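Local coordinates for Rev protein (Borrelia burgdorferi, PDB 5EQZ) that is of unknown function, belongs to the Borrelia REV family of plasmid-encoded proteins, and is probably a lipoprotein in its natural form, at residues Lys75-Ile86 / Val131-Glu142; Lys92-Trp102 / Gly116-Ser127. All blocks are in the same frame, centred on the assembly; numbering follows the deposited sequence.

Contact 1: Lys75-Ile86 / Val131-Glu142; sequences KLAALKAAKNTI and VEQIDKVIKFLE
Lys-83 and Asp-135 form the shorter of two salt bridges between helix segments 75-86 and 131-142. Lys-83 NZ donates to Asp-135 OD1 at 2.6 Å and reaches the syn lone pair of OD1. The lysine leaves its helix with CG anti to the backbone N (chi1 170°), runs extended, and bends only at its last torsion to bring NZ to the acid. Lys-80 and Glu-142 reach out to each other and make a longer bridge, with NZ 3.5 Å from OE2. The apolar layer lies between the helices. Leu-79 is a knob in a hole formed by Ile-134, Val-137, Ile-138 and Leu-141. Its CD1 branch lies 3.7 Å from Val-137 CG1, and its CD2 branch faces Ile-134 CG2. In return Ile-134 fits among Leu-79, Ala-82, Lys-83 and Ile-86, with its CD1 4.0 Å from Ile-86 CD1. This reciprocal fit is knobs-into-holes packing between antiparallel helices, as in coiled coils. Leu-76 slides past Leu-141, its CD2 4.0 Å from Leu-141 CB. The bent chain of Lys-75 crosses Leu-141 at about a right angle, CG to CD1 3.7 Å, and the NZ of this buried lysine is bonded to the carbonyls of Asn-28, Ser-30 and Val-108. The segments run antiparallel at 159°, with their axes 9.9 Å apart. Phe-35 of helix 32-48 touches Lys-75 and Leu-141, while Ile-101 and Glu-104 of helix 95-107 pack on Ile-86.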
# COMPACT_ATOMS: atom_id res chain seq x y z
N LYS A 75 1.09 -3.77 3.46
CA LYS A 75 1.69 -2.61 2.81
C LYS A 75 2.42 -1.74 3.82
O LYS A 75 3.58 -1.34 3.60
CB LYS A 75 0.63 -1.80 2.08
CG LYS A 75 1.10 -0.46 1.54
CD LYS A 75 2.03 -0.63 0.34
CE LYS A 75 2.31 0.71 -0.35
NZ LYS A 75 2.99 0.48 -1.67
N LEU A 76 1.76 -1.42 4.94
CA LEU A 76 2.38 -0.57 5.95
C LEU A 76 3.61 -1.21 6.56
O LEU A 76 4.59 -0.52 6.87
CB LEU A 76 1.36 -0.22 7.04
CG LEU A 76 0.29 0.79 6.63
CD1 LEU A 76 -0.88 0.75 7.60
CD2 LEU A 76 0.89 2.18 6.59
N ALA A 77 3.59 -2.53 6.78
CA ALA A 77 4.77 -3.18 7.33
C ALA A 77 5.92 -3.16 6.33
O ALA A 77 7.09 -2.94 6.70
CB ALA A 77 4.45 -4.62 7.74
N ALA A 78 5.60 -3.38 5.05
CA ALA A 78 6.62 -3.35 4.01
C ALA A 78 7.25 -1.96 3.91
O ALA A 78 8.47 -1.83 3.74
CB ALA A 78 6.02 -3.77 2.67
N LEU A 79 6.42 -0.91 4.04
CA LEU A 79 6.95 0.45 3.97
C LEU A 79 7.92 0.73 5.12
O LEU A 79 9.05 1.20 4.90
CB LEU A 79 5.80 1.46 3.97
CG LEU A 79 5.04 1.61 2.66
CD1 LEU A 79 3.66 2.25 2.89
CD2 LEU A 79 5.89 2.45 1.70
N LYS A 80 7.50 0.44 6.35
CA LYS A 80 8.36 0.67 7.51
C LYS A 80 9.62 -0.18 7.45
O LYS A 80 10.70 0.26 7.88
CB LYS A 80 7.57 0.42 8.80
CG LYS A 80 6.38 1.34 8.97
CD LYS A 80 5.47 0.90 10.14
CE LYS A 80 4.19 1.73 10.19
NZ LYS A 80 3.16 1.20 11.16
N ALA A 81 9.51 -1.40 6.90
CA ALA A 81 10.69 -2.25 6.74
C ALA A 81 11.68 -1.65 5.74
O ALA A 81 12.89 -1.56 6.01
CB ALA A 81 10.25 -3.65 6.29
N ALA A 82 11.18 -1.21 4.58
CA ALA A 82 12.06 -0.56 3.61
C ALA A 82 12.69 0.70 4.20
O ALA A 82 13.88 0.98 3.98
CB ALA A 82 11.27 -0.23 2.34
N LYS A 83 11.90 1.47 4.96
CA LYS A 83 12.42 2.69 5.58
C LYS A 83 13.55 2.38 6.54
O LYS A 83 14.62 3.00 6.50
CB LYS A 83 11.29 3.42 6.32
CG LYS A 83 11.77 4.58 7.20
CD LYS A 83 10.65 5.08 8.11
CE LYS A 83 11.14 6.18 9.02
NZ LYS A 83 10.19 7.32 9.08
N ASN A 84 13.33 1.39 7.41
CA ASN A 84 14.35 1.01 8.39
C ASN A 84 15.63 0.57 7.69
O ASN A 84 16.73 1.04 8.02
CB ASN A 84 13.79 -0.09 9.29
CG ASN A 84 14.76 -0.49 10.35
OD1 ASN A 84 14.99 0.25 11.31
ND2 ASN A 84 15.36 -1.67 10.19
N THR A 85 15.51 -0.35 6.73
CA THR A 85 16.66 -0.82 5.97
C THR A 85 17.43 0.33 5.33
O THR A 85 18.65 0.41 5.45
CB THR A 85 16.21 -1.81 4.90
OG1 THR A 85 15.61 -2.95 5.53
CG2 THR A 85 17.41 -2.26 4.07
N ILE A 86 16.72 1.22 4.62
CA ILE A 86 17.40 2.32 3.94
C ILE A 86 18.14 3.19 4.95
O ILE A 86 19.29 3.58 4.74
CB ILE A 86 16.40 3.14 3.12
CG1 ILE A 86 15.89 2.33 1.92
CG2 ILE A 86 17.00 4.47 2.69
CD1 ILE A 86 14.73 3.00 1.19
N VAL A 131 13.29 8.11 2.17
CA VAL A 131 12.59 8.10 3.45
C VAL A 131 11.47 9.14 3.47
O VAL A 131 10.40 8.92 4.04
CB VAL A 131 13.57 8.30 4.61
CG1 VAL A 131 12.83 8.68 5.89
CG2 VAL A 131 14.38 7.03 4.84
N GLU A 132 11.70 10.30 2.83
CA GLU A 132 10.67 11.33 2.81
C GLU A 132 9.45 10.86 2.02
O GLU A 132 8.31 11.10 2.43
CB GLU A 132 11.24 12.64 2.24
N GLN A 133 9.68 10.16 0.90
CA GLN A 133 8.56 9.62 0.13
C GLN A 133 7.84 8.50 0.87
O GLN A 133 6.61 8.44 0.87
CB GLN A 133 9.04 9.13 -1.23
CG GLN A 133 9.44 10.22 -2.18
CD GLN A 133 9.49 9.71 -3.60
OE1 GLN A 133 8.48 9.27 -4.14
NE2 GLN A 133 10.67 9.73 -4.20
N ILE A 134 8.60 7.60 1.50
CA ILE A 134 7.98 6.50 2.24
C ILE A 134 7.15 7.04 3.39
O ILE A 134 6.05 6.54 3.69
CB ILE A 134 9.07 5.52 2.73
CG1 ILE A 134 9.63 4.73 1.54
CG2 ILE A 134 8.54 4.58 3.81
CD1 ILE A 134 10.87 3.92 1.89
N ASP A 135 7.64 8.10 4.06
CA ASP A 135 6.90 8.70 5.16
C ASP A 135 5.59 9.30 4.69
O ASP A 135 4.57 9.20 5.39
CB ASP A 135 7.74 9.79 5.83
CG ASP A 135 8.76 9.24 6.80
OD1 ASP A 135 8.62 8.06 7.18
OD2 ASP A 135 9.67 10.00 7.20
N LYS A 136 5.59 9.95 3.52
CA LYS A 136 4.34 10.53 3.02
C LYS A 136 3.32 9.44 2.69
O LYS A 136 2.12 9.61 2.95
CB LYS A 136 4.61 11.42 1.80
N VAL A 137 3.78 8.30 2.14
CA VAL A 137 2.85 7.20 1.87
C VAL A 137 2.29 6.64 3.17
O VAL A 137 1.09 6.35 3.28
CB VAL A 137 3.51 6.09 1.03
CG1 VAL A 137 2.48 4.99 0.73
CG2 VAL A 137 4.09 6.64 -0.27
N ILE A 138 3.15 6.45 4.17
CA ILE A 138 2.67 5.94 5.46
C ILE A 138 1.65 6.91 6.05
O ILE A 138 0.59 6.50 6.53
CB ILE A 138 3.85 5.70 6.41
CG1 ILE A 138 4.70 4.53 5.91
CG2 ILE A 138 3.35 5.46 7.84
CD1 ILE A 138 6.03 4.38 6.67
N LYS A 139 1.97 8.20 6.02
CA LYS A 139 1.04 9.21 6.55
C LYS A 139 -0.27 9.20 5.78
O LYS A 139 -1.36 9.26 6.38
CB LYS A 139 1.69 10.59 6.48
CG LYS A 139 0.76 11.74 6.85
CD LYS A 139 1.35 13.09 6.48
CE LYS A 139 0.36 14.21 6.76
NZ LYS A 139 -0.14 14.16 8.16
N PHE A 140 -0.19 9.11 4.46
CA PHE A 140 -1.39 9.06 3.63
C PHE A 140 -2.26 7.86 3.99
O PHE A 140 -3.47 8.00 4.18
CB PHE A 140 -0.97 9.02 2.16
CG PHE A 140 -2.11 9.05 1.18
CD1 PHE A 140 -2.77 10.23 0.91
CD2 PHE A 140 -2.47 7.91 0.47
CE1 PHE A 140 -3.80 10.27 -0.00
CE2 PHE A 140 -3.50 7.94 -0.45
CZ PHE A 140 -4.17 9.13 -0.69
N LEU A 141 -1.64 6.69 4.14
CA LEU A 141 -2.39 5.46 4.40
C LEU A 141 -2.96 5.41 5.81
O LEU A 141 -3.97 4.74 6.04
CB LEU A 141 -1.50 4.24 4.17
CG LEU A 141 -1.12 4.01 2.71
CD1 LEU A 141 -0.14 2.84 2.56
CD2 LEU A 141 -2.39 3.78 1.90
N GLU A 142 -2.33 6.09 6.77
CA GLU A 142 -2.84 6.04 8.13
C GLU A 142 -3.86 7.13 8.44
O GLU A 142 -4.41 7.16 9.55
CB GLU A 142 -1.67 6.09 9.12
CG GLU A 142 -0.88 4.78 9.13
CD GLU A 142 0.34 4.82 10.04
OE1 GLU A 142 0.78 5.94 10.40
OE2 GLU A 142 0.88 3.74 10.37

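Contact 2: Lys92-Trp102 / Gly116-Ser127; sequences KDQDISKRKIW and GSNTSGNGDKMS
Asp-93 and Gly-123 bring the backbones together at the start of two nearly parallel helices, 95-102 and 122-127, whose axes make an angle of 11° and approach to 9.7 Å. Gly-123 CA lies 3.2 Å from Lys-92 O in a CA-H...O contact, so the two backbones touch directly at this glycine. Asp-93 OD2 accepts a nearly straight bond from Gly-123 N, 2.7 Å long, and the donor comes from above the carboxylate plane. The acid thus sits over the first turn of helix 122-127, where the helix dipole would probably favour its negative charge. Lys-92 lays its aliphatic chain along the same helix. Its CE is 3.1 Å from Ser-127 OG, while NZ bonds to the carbonyl of Glu-87. Lys-98 stretches out fully beyond CG, and its NZ reaches the loop before helix 122-127, where it bonds to Leu-115 O and lies 2.7 Å from Ser-117 O. Met-126 crosses this lysine at about a right angle, with SD 3.9 Å from Lys-98 CG. The bend at its last torsion (chi3 78°) brings CE to 3.4 Å from Lys-98 O. Ile-101 points its CD1 at Gly-123 O, 3.6 Å away. Gly-121, the N-cap of helix 122-127, is the third residue of a type II turn from Thr-119 to Asn-122. Two neighbouring helices of the bundle meet here at their N-terminal ends, and an aspartate carboxylate accepts a main-chain N-H from the first turn of one.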
# COMPACT_ATOMS: atom_id res chain seq x y z
N LYS A 92 26.70 4.74 2.50
CA LYS A 92 25.61 4.98 1.55
C LYS A 92 26.10 5.48 0.20
O LYS A 92 25.36 5.39 -0.78
CB LYS A 92 24.61 5.98 2.13
CG LYS A 92 23.79 5.46 3.31
CD LYS A 92 22.71 6.46 3.69
CE LYS A 92 21.66 5.88 4.65
NZ LYS A 92 22.25 5.28 5.87
N ASP A 93 27.33 6.00 0.11
CA ASP A 93 27.77 6.47 -1.19
C ASP A 93 28.42 5.39 -2.03
O ASP A 93 28.72 5.64 -3.20
CB ASP A 93 28.71 7.67 -1.05
CG ASP A 93 28.05 8.84 -0.36
OD1 ASP A 93 28.36 9.08 0.82
OD2 ASP A 93 27.18 9.47 -0.99
N GLN A 94 28.62 4.19 -1.49
CA GLN A 94 29.10 3.09 -2.32
C GLN A 94 28.08 2.73 -3.38
O GLN A 94 26.86 2.79 -3.15
CB GLN A 94 29.40 1.86 -1.47
CG GLN A 94 30.44 2.07 -0.37
CD GLN A 94 31.78 2.55 -0.92
OE1 GLN A 94 32.47 1.81 -1.61
NE2 GLN A 94 32.16 3.78 -0.60
N ASP A 95 28.58 2.35 -4.56
CA ASP A 95 27.71 1.88 -5.64
C ASP A 95 26.69 0.88 -5.14
O ASP A 95 25.49 0.99 -5.44
CB ASP A 95 28.53 1.26 -6.77
CG ASP A 95 29.19 2.28 -7.69
OD1 ASP A 95 29.07 3.50 -7.42
OD2 ASP A 95 29.83 1.86 -8.68
N ILE A 96 27.15 -0.13 -4.38
CA ILE A 96 26.25 -1.18 -3.91
C ILE A 96 25.16 -0.61 -3.01
O ILE A 96 23.99 -1.01 -3.08
CB ILE A 96 27.05 -2.29 -3.21
CG1 ILE A 96 28.07 -2.90 -4.17
CG2 ILE A 96 26.13 -3.36 -2.67
CD1 ILE A 96 29.07 -3.84 -3.49
N SER A 97 25.53 0.34 -2.14
CA SER A 97 24.56 0.95 -1.23
C SER A 97 23.52 1.78 -1.99
O SER A 97 22.34 1.78 -1.62
CB SER A 97 25.28 1.82 -0.20
OG SER A 97 26.22 1.07 0.55
N LYS A 98 23.94 2.50 -3.03
CA LYS A 98 23.01 3.28 -3.83
C LYS A 98 21.98 2.40 -4.53
O LYS A 98 20.77 2.70 -4.51
CB LYS A 98 23.77 4.12 -4.86
CG LYS A 98 24.53 5.30 -4.30
CD LYS A 98 25.26 5.97 -5.47
CE LYS A 98 26.20 7.05 -5.03
NZ LYS A 98 26.92 7.58 -6.22
N ARG A 99 22.44 1.31 -5.16
CA ARG A 99 21.49 0.40 -5.79
C ARG A 99 20.56 -0.23 -4.77
O ARG A 99 19.37 -0.47 -5.06
CB ARG A 99 22.22 -0.69 -6.58
CG ARG A 99 23.09 -0.15 -7.71
CD ARG A 99 23.61 -1.24 -8.63
NE ARG A 99 24.83 -1.87 -8.14
CZ ARG A 99 26.04 -1.58 -8.61
NH1 ARG A 99 26.19 -0.68 -9.57
NH2 ARG A 99 27.11 -2.19 -8.11
N LYS A 100 21.06 -0.47 -3.55
CA LYS A 100 20.22 -1.02 -2.49
C LYS A 100 19.12 -0.04 -2.08
O LYS A 100 17.96 -0.44 -1.95
CB LYS A 100 21.09 -1.37 -1.28
CG LYS A 100 20.40 -2.22 -0.23
CD LYS A 100 19.77 -3.44 -0.83
CE LYS A 100 19.33 -4.41 0.26
NZ LYS A 100 18.49 -5.50 -0.31
N ILE A 101 19.45 1.24 -1.90
CA ILE A 101 18.43 2.25 -1.60
C ILE A 101 17.38 2.28 -2.70
O ILE A 101 16.17 2.28 -2.45
CB ILE A 101 19.07 3.64 -1.41
CG1 ILE A 101 20.04 3.63 -0.24
CG2 ILE A 101 17.97 4.71 -1.23
CD1 ILE A 101 20.94 4.86 -0.18
N TRP A 102 17.85 2.31 -3.95
CA TRP A 102 16.95 2.35 -5.09
C TRP A 102 16.02 1.13 -5.11
O TRP A 102 14.80 1.27 -5.29
CB TRP A 102 17.78 2.43 -6.37
CG TRP A 102 16.98 2.27 -7.60
CD1 TRP A 102 16.27 3.24 -8.25
CD2 TRP A 102 16.81 1.07 -8.35
NE1 TRP A 102 15.66 2.71 -9.37
CE2 TRP A 102 15.97 1.38 -9.45
CE3 TRP A 102 17.27 -0.25 -8.20
CZ2 TRP A 102 15.59 0.41 -10.39
CZ3 TRP A 102 16.89 -1.19 -9.14
CH2 TRP A 102 16.07 -0.86 -10.22
N GLY A 116 24.04 7.95 -9.65
CA GLY A 116 25.21 7.10 -9.82
C GLY A 116 26.55 7.80 -9.84
O GLY A 116 27.57 7.12 -9.69
N SER A 117 26.59 9.11 -10.05
CA SER A 117 27.89 9.77 -10.12
C SER A 117 28.53 9.82 -8.74
O SER A 117 27.90 9.55 -7.72
CB SER A 117 27.76 11.18 -10.68
OG SER A 117 27.40 12.07 -9.65
N ASN A 118 29.81 10.22 -8.71
CA ASN A 118 30.59 10.26 -7.48
C ASN A 118 30.36 11.51 -6.64
O ASN A 118 31.03 11.65 -5.61
CB ASN A 118 32.08 10.15 -7.82
N THR A 119 29.47 12.42 -7.04
CA THR A 119 29.20 13.62 -6.25
C THR A 119 29.04 13.25 -4.78
O THR A 119 28.21 12.40 -4.43
CB THR A 119 27.93 14.33 -6.76
OG1 THR A 119 27.98 14.47 -8.19
CG2 THR A 119 27.80 15.72 -6.14
N SER A 120 29.87 13.85 -3.94
CA SER A 120 29.92 13.46 -2.53
C SER A 120 28.56 13.66 -1.88
O SER A 120 27.94 14.71 -2.03
CB SER A 120 30.99 14.27 -1.80
OG SER A 120 30.74 14.32 -0.42
N GLY A 121 28.08 12.63 -1.19
CA GLY A 121 26.78 12.70 -0.54
C GLY A 121 25.60 12.27 -1.37
O GLY A 121 24.45 12.48 -0.95
N ASN A 122 25.82 11.67 -2.54
CA ASN A 122 24.70 11.19 -3.35
C ASN A 122 23.94 10.08 -2.64
O ASN A 122 22.74 9.91 -2.87
CB ASN A 122 25.20 10.73 -4.72
CG ASN A 122 25.16 11.84 -5.76
OD1 ASN A 122 24.80 12.98 -5.45
ND2 ASN A 122 25.53 11.51 -6.99
N GLY A 123 24.62 9.31 -1.78
CA GLY A 123 23.93 8.23 -1.10
C GLY A 123 23.01 8.73 0.00
O GLY A 123 21.83 8.35 0.05
N ASP A 124 23.54 9.56 0.91
CA ASP A 124 22.71 10.17 1.94
C ASP A 124 21.58 10.97 1.34
O ASP A 124 20.52 11.11 1.95
CB ASP A 124 23.54 11.08 2.85
CG ASP A 124 24.33 10.31 3.90
OD1 ASP A 124 23.71 9.55 4.68
OD2 ASP A 124 25.56 10.49 3.97
N LYS A 125 21.78 11.52 0.14
CA LYS A 125 20.72 12.28 -0.51
C LYS A 125 19.65 11.35 -1.07
O LYS A 125 18.45 11.63 -0.94
CB LYS A 125 21.32 13.15 -1.61
CG LYS A 125 20.38 13.52 -2.72
CD LYS A 125 21.03 14.59 -3.59
CE LYS A 125 20.01 15.31 -4.44
NZ LYS A 125 19.43 16.48 -3.72
N MET A 126 20.05 10.25 -1.70
CA MET A 126 19.07 9.24 -2.10
C MET A 126 18.33 8.69 -0.88
O MET A 126 17.11 8.52 -0.92
CB MET A 126 19.74 8.09 -2.85
CG MET A 126 20.15 8.39 -4.27
SD MET A 126 21.04 6.92 -4.84
CE MET A 126 19.67 5.84 -5.18
N SER A 127 19.06 8.40 0.20
CA SER A 127 18.42 7.92 1.42
C SER A 127 17.35 8.90 1.90
O SER A 127 16.20 8.51 2.14
CB SER A 127 19.49 7.71 2.49
OG SER A 127 18.97 6.93 3.55

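In the fold
Contact 1 and contact 2 have centres about 19 Å apart and share helix 122-142. Contact 2 uses its N-terminal end, and contact 1 uses its C-terminal part, 131-142. Their other partners, helix 55-88 and helix 95-107, are consecutive. Along the chain contact 2 lies wholly between the segments of contact 1, nested in the loop it closes. The two meet at Ile-86, whose CG2 lies 3.3 Å from Ser-127 OG. The centre of contact 1 is about 9 Å from the centre of the chain, that of contact 2 about 25 Å, near one end of the molecule. In the contacting segments, helix 122-142 is antiparallel to helix 55-88 and nearly parallel to helix 95-107, joining the three into one bundle.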